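Local coordinates for protein extracellular ligand-binding receptor (Rhodopseudomonas palustris, PDB 3SG0) that binds benzoylformate and probably hands aromatic acids of this kind to a transporter, as a periplasmic solute-binding protein of the leucine-binding protein family, at residues Ala289-Val292 with Asp293-Ala297; Ala339-Asp342 with Gln343-Ser347. All coordinates share one frame; numbering follows the deposited sequence.

Contact 1 (Ala289-Val292 with Asp293-Ala297)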
# COMPACT_ATOMS: atom_id res chain seq x y z
N ALA A 289 5.11 -8.14 -15.44
CA ALA A 289 4.59 -9.16 -16.34
C ALA A 289 4.42 -10.49 -15.62
O ALA A 289 3.45 -11.20 -15.87
CB ALA A 289 5.49 -9.31 -17.56
N ARG A 290 5.35 -10.84 -14.74
CA ARG A 290 5.24 -12.09 -13.98
C ARG A 290 3.94 -12.12 -13.17
O ARG A 290 3.22 -13.12 -13.15
CB ARG A 290 6.43 -12.27 -13.04
CG ARG A 290 7.74 -12.62 -13.73
CD ARG A 290 8.79 -13.02 -12.71
NE ARG A 290 8.37 -14.16 -11.90
CZ ARG A 290 8.03 -14.09 -10.62
NH1 ARG A 290 8.07 -12.93 -9.98
NH2 ARG A 290 7.65 -15.18 -9.97
N PHE A 291 3.65 -11.01 -12.50
CA PHE A 291 2.42 -10.90 -11.72
C PHE A 291 1.19 -10.91 -12.61
O PHE A 291 0.25 -11.68 -12.37
CB PHE A 291 2.46 -9.62 -10.89
CG PHE A 291 1.12 -9.20 -10.33
CD1 PHE A 291 0.44 -10.00 -9.43
CD2 PHE A 291 0.56 -7.98 -10.69
CE1 PHE A 291 -0.77 -9.60 -8.90
CE2 PHE A 291 -0.64 -7.57 -10.16
CZ PHE A 291 -1.31 -8.38 -9.26
N VAL A 292 1.18 -10.06 -13.63
CA VAL A 292 0.02 -9.94 -14.50
C VAL A 292 -0.31 -11.27 -15.18
O VAL A 292 -1.47 -11.69 -15.24
CB VAL A 292 0.20 -8.82 -15.54
CG1 VAL A 292 -0.88 -8.89 -16.62
CG2 VAL A 292 0.21 -7.45 -14.86
N ASP A 293 0.72 -11.95 -15.67
CA ASP A 293 0.50 -13.22 -16.35
C ASP A 293 -0.11 -14.25 -15.40
O ASP A 293 -1.05 -14.96 -15.76
CB ASP A 293 1.80 -13.75 -16.95
CG ASP A 293 2.32 -12.89 -18.09
OD1 ASP A 293 1.58 -12.01 -18.57
OD2 ASP A 293 3.48 -13.10 -18.51
N ALA A 294 0.44 -14.33 -14.20
CA ALA A 294 -0.07 -15.30 -13.23
C ALA A 294 -1.48 -14.94 -12.80
O ALA A 294 -2.34 -15.81 -12.67
CB ALA A 294 0.86 -15.38 -12.03
N TYR A 295 -1.73 -13.66 -12.57
CA TYR A 295 -3.05 -13.21 -12.15
C TYR A 295 -4.09 -13.50 -13.23
O TYR A 295 -5.17 -14.02 -12.94
CB TYR A 295 -3.03 -11.72 -11.83
CG TYR A 295 -4.33 -11.16 -11.32
CD1 TYR A 295 -4.54 -10.96 -9.96
CD2 TYR A 295 -5.36 -10.82 -12.20
CE1 TYR A 295 -5.72 -10.43 -9.48
CE2 TYR A 295 -6.55 -10.28 -11.73
CZ TYR A 295 -6.72 -10.10 -10.37
OH TYR A 295 -7.88 -9.56 -9.88
N LYS A 296 -3.78 -13.15 -14.48
CA LYS A 296 -4.69 -13.41 -15.58
C LYS A 296 -5.00 -14.90 -15.71
O LYS A 296 -6.15 -15.28 -15.93
CB LYS A 296 -4.14 -12.85 -16.90
CG LYS A 296 -4.26 -11.34 -17.00
CD LYS A 296 -3.82 -10.83 -18.36
CE LYS A 296 -4.09 -9.34 -18.49
NZ LYS A 296 -3.77 -8.84 -19.86
N ALA A 297 -3.99 -15.74 -15.55
CA ALA A 297 -4.18 -17.18 -15.68
C ALA A 297 -5.12 -17.71 -14.61
O ALA A 297 -5.83 -18.70 -14.83
CB ALA A 297 -2.85 -17.90 -15.64
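Phe291 and Tyr295, one helical turn apart, both carry CG anti to the backbone N (chi1 165° and -177°); their spacing puts them on one face of the helix, and the shared torsion points the rings the same way, side by side. The rings meet obliquely, with planes 58° apart and centroids separated by 5.8 Å; the nearest atoms are CE1 of Phe291 and CD1 of Tyr295 at 4.1 Å, a loose van der Waals contact. Large flat side chains suit this face because it is buried: Pro304 and Thr50 of helix 41-50 each touch both side chains, and Trp312 of helix 306-328 meets the ring of Phe291.

The frame is a regular alpha helix, part of helix 283-298 in this periplasmic binding protein fold. Its i to i+4 bonds run from Asp293 N to Ala289 O (2.8 Å), from Ala294 N to Arg290 O, longer at 3.2 Å, from Tyr295 N to Phe291 O (2.8 Å) and from Lys296 N to Val292 O (2.8 Å). The small methyl of Ala294 fits against Ala53 and Trp312.

On another side of the helix, the extended chain of Lys296 runs alongside Val292, its CE 3.7 Å from Val292 CG1. Here the lysine contributes its methylene groups, while the branched valine gives them a compact apolar surface, which also touches Pro304. Asp293, exposed to solvent as suits a carboxylate, has CG beside its own backbone N; this turns the carboxylate back toward the preceding turn, where Asp293 CG is 3.0 Å from Ala289 O. The carboxylate oxygens and this carbonyl are all acceptors and make no hydrogen bond with one another.

Contact 2 (Ala339-Asp342 with Gln343-Ser347)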
# COMPACT_ATOMS: atom_id res chain seq x y z
N ALA A 339 13.55 -18.18 11.24
CA ALA A 339 14.48 -18.20 10.13
C ALA A 339 13.95 -17.35 8.97
O ALA A 339 14.70 -16.64 8.33
CB ALA A 339 14.76 -19.63 9.68
N ILE A 340 12.65 -17.43 8.71
CA ILE A 340 12.07 -16.55 7.69
C ILE A 340 12.28 -15.08 8.07
O ILE A 340 12.69 -14.27 7.24
CB ILE A 340 10.58 -16.84 7.46
CG1 ILE A 340 10.41 -18.24 6.85
CG2 ILE A 340 9.98 -15.78 6.54
CD1 ILE A 340 8.97 -18.66 6.69
N ARG A 341 11.98 -14.75 9.32
CA ARG A 341 12.17 -13.37 9.78
C ARG A 341 13.61 -12.92 9.59
O ARG A 341 13.87 -11.81 9.12
CB ARG A 341 11.76 -13.25 11.26
CG ARG A 341 11.57 -11.79 11.74
CD ARG A 341 12.17 -11.53 13.13
NE ARG A 341 13.62 -11.65 13.08
CZ ARG A 341 14.44 -10.69 12.65
NH1 ARG A 341 13.97 -9.50 12.30
NH2 ARG A 341 15.75 -10.92 12.60
N ASP A 342 14.56 -13.78 9.96
CA ASP A 342 15.99 -13.47 9.81
C ASP A 342 16.38 -13.28 8.35
O ASP A 342 17.18 -12.41 8.02
CB ASP A 342 16.86 -14.60 10.39
CG ASP A 342 16.83 -14.69 11.91
OD1 ASP A 342 16.47 -13.71 12.59
OD2 ASP A 342 17.20 -15.76 12.44
N GLN A 343 15.83 -14.12 7.48
CA GLN A 343 16.24 -14.10 6.09
C GLN A 343 15.69 -12.91 5.31
O GLN A 343 16.39 -12.33 4.48
CB GLN A 343 15.84 -15.41 5.41
CG GLN A 343 16.61 -16.63 5.91
CD GLN A 343 18.11 -16.46 5.76
OE1 GLN A 343 18.60 -16.18 4.66
NE2 GLN A 343 18.84 -16.62 6.86
N ILE A 344 14.44 -12.52 5.55
CA ILE A 344 13.87 -11.41 4.79
C ILE A 344 14.66 -10.13 5.07
O ILE A 344 14.86 -9.30 4.18
CB ILE A 344 12.37 -11.23 5.06
CG1 ILE A 344 11.62 -12.47 4.58
CG2 ILE A 344 11.86 -9.97 4.38
CD1 ILE A 344 10.14 -12.46 4.89
N GLU A 345 15.14 -10.00 6.30
CA GLU A 345 15.92 -8.86 6.75
C GLU A 345 17.21 -8.68 5.95
O GLU A 345 17.79 -7.59 5.97
CB GLU A 345 16.24 -9.07 8.23
CG GLU A 345 16.76 -7.88 8.98
CD GLU A 345 16.59 -8.09 10.47
OE1 GLU A 345 15.70 -7.45 11.04
OE2 GLU A 345 17.33 -8.92 11.07
N LYS A 346 17.64 -9.74 5.28
CA LYS A 346 18.89 -9.74 4.51
C LYS A 346 18.66 -9.50 3.02
O LYS A 346 19.63 -9.47 2.24
CB LYS A 346 19.60 -11.08 4.67
CG LYS A 346 19.94 -11.44 6.10
CD LYS A 346 20.52 -12.85 6.17
CE LYS A 346 20.64 -13.34 7.60
NZ LYS A 346 21.18 -14.72 7.64
N SER A 347 17.41 -9.35 2.60
CA SER A 347 17.09 -9.17 1.18
C SER A 347 17.69 -7.88 0.64
O SER A 347 17.50 -6.82 1.23
CB SER A 347 15.58 -9.20 0.99
OG SER A 347 15.23 -9.07 -0.38
O HOH W 1 18.83 -11.09 9.89
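The side chains of Arg341 and Glu345, four residues apart, lie side by side and point the same way, and the guanidinium meets the carboxylate end-on with two nitrogens, one to each oxygen. Arg341 NH1 reaches OE1 of Glu345 at 3.0 Å in a nearly straight bond (170°), and Arg341 NH2 reaches OE2 of Glu345, also at 3.0 Å. Both oxygens lie near the guanidinium plane, yet the nitrogens approach from above the carboxylate plane, because the two flat groups are turned 61° apart. Bends at chi2 and chi3 curl the long arginine into this position.

Arg341 NH2 also bonds the anti lone pair of Asp342 OD1 (2.9 Å), making a three-residue salt-bridge network in which one cation serves two acids. A water donates to Asp342 O and to Glu345 OE2, joining that backbone carbonyl to the carboxylate. Beyond the arginine, Glu345 OE1 is hydrogen-bonded to His364 and Arg341 NH1 to the carbonyl of Lys134.

Ile340 and Ile344 also lie side by side, CG2 of Ile340 3.7 Å from CD1 of Ile344, as suits buried apolar residues. Ile344 packs against Ala321 of helix 306-328 and Tyr137 of strand 136-138, placing this part of the chain between that helix and the edge strand of the six-stranded sheet.

Contact 1 and contact 2 come one after the other along the chain and do not touch: their centres are 26 Å apart and their nearest atoms about 13 Å. Helix 306-328 joins them, since both pack side chains against it, the first through Trp312 and Val309, the second through Ala321, Ala324 and Ala325. The same helix carries Thr316 and Glu319, which with Arg290 bind 3-hydroxypyruvate in a structure of this protein; the side chain of Arg290 is about 5 Å from those of Thr316 and Glu319, and that of Ile344 about 9 Å from the Glu319 side chain. Bound benzoylformate is about 13 Å from the Phe291 side chain.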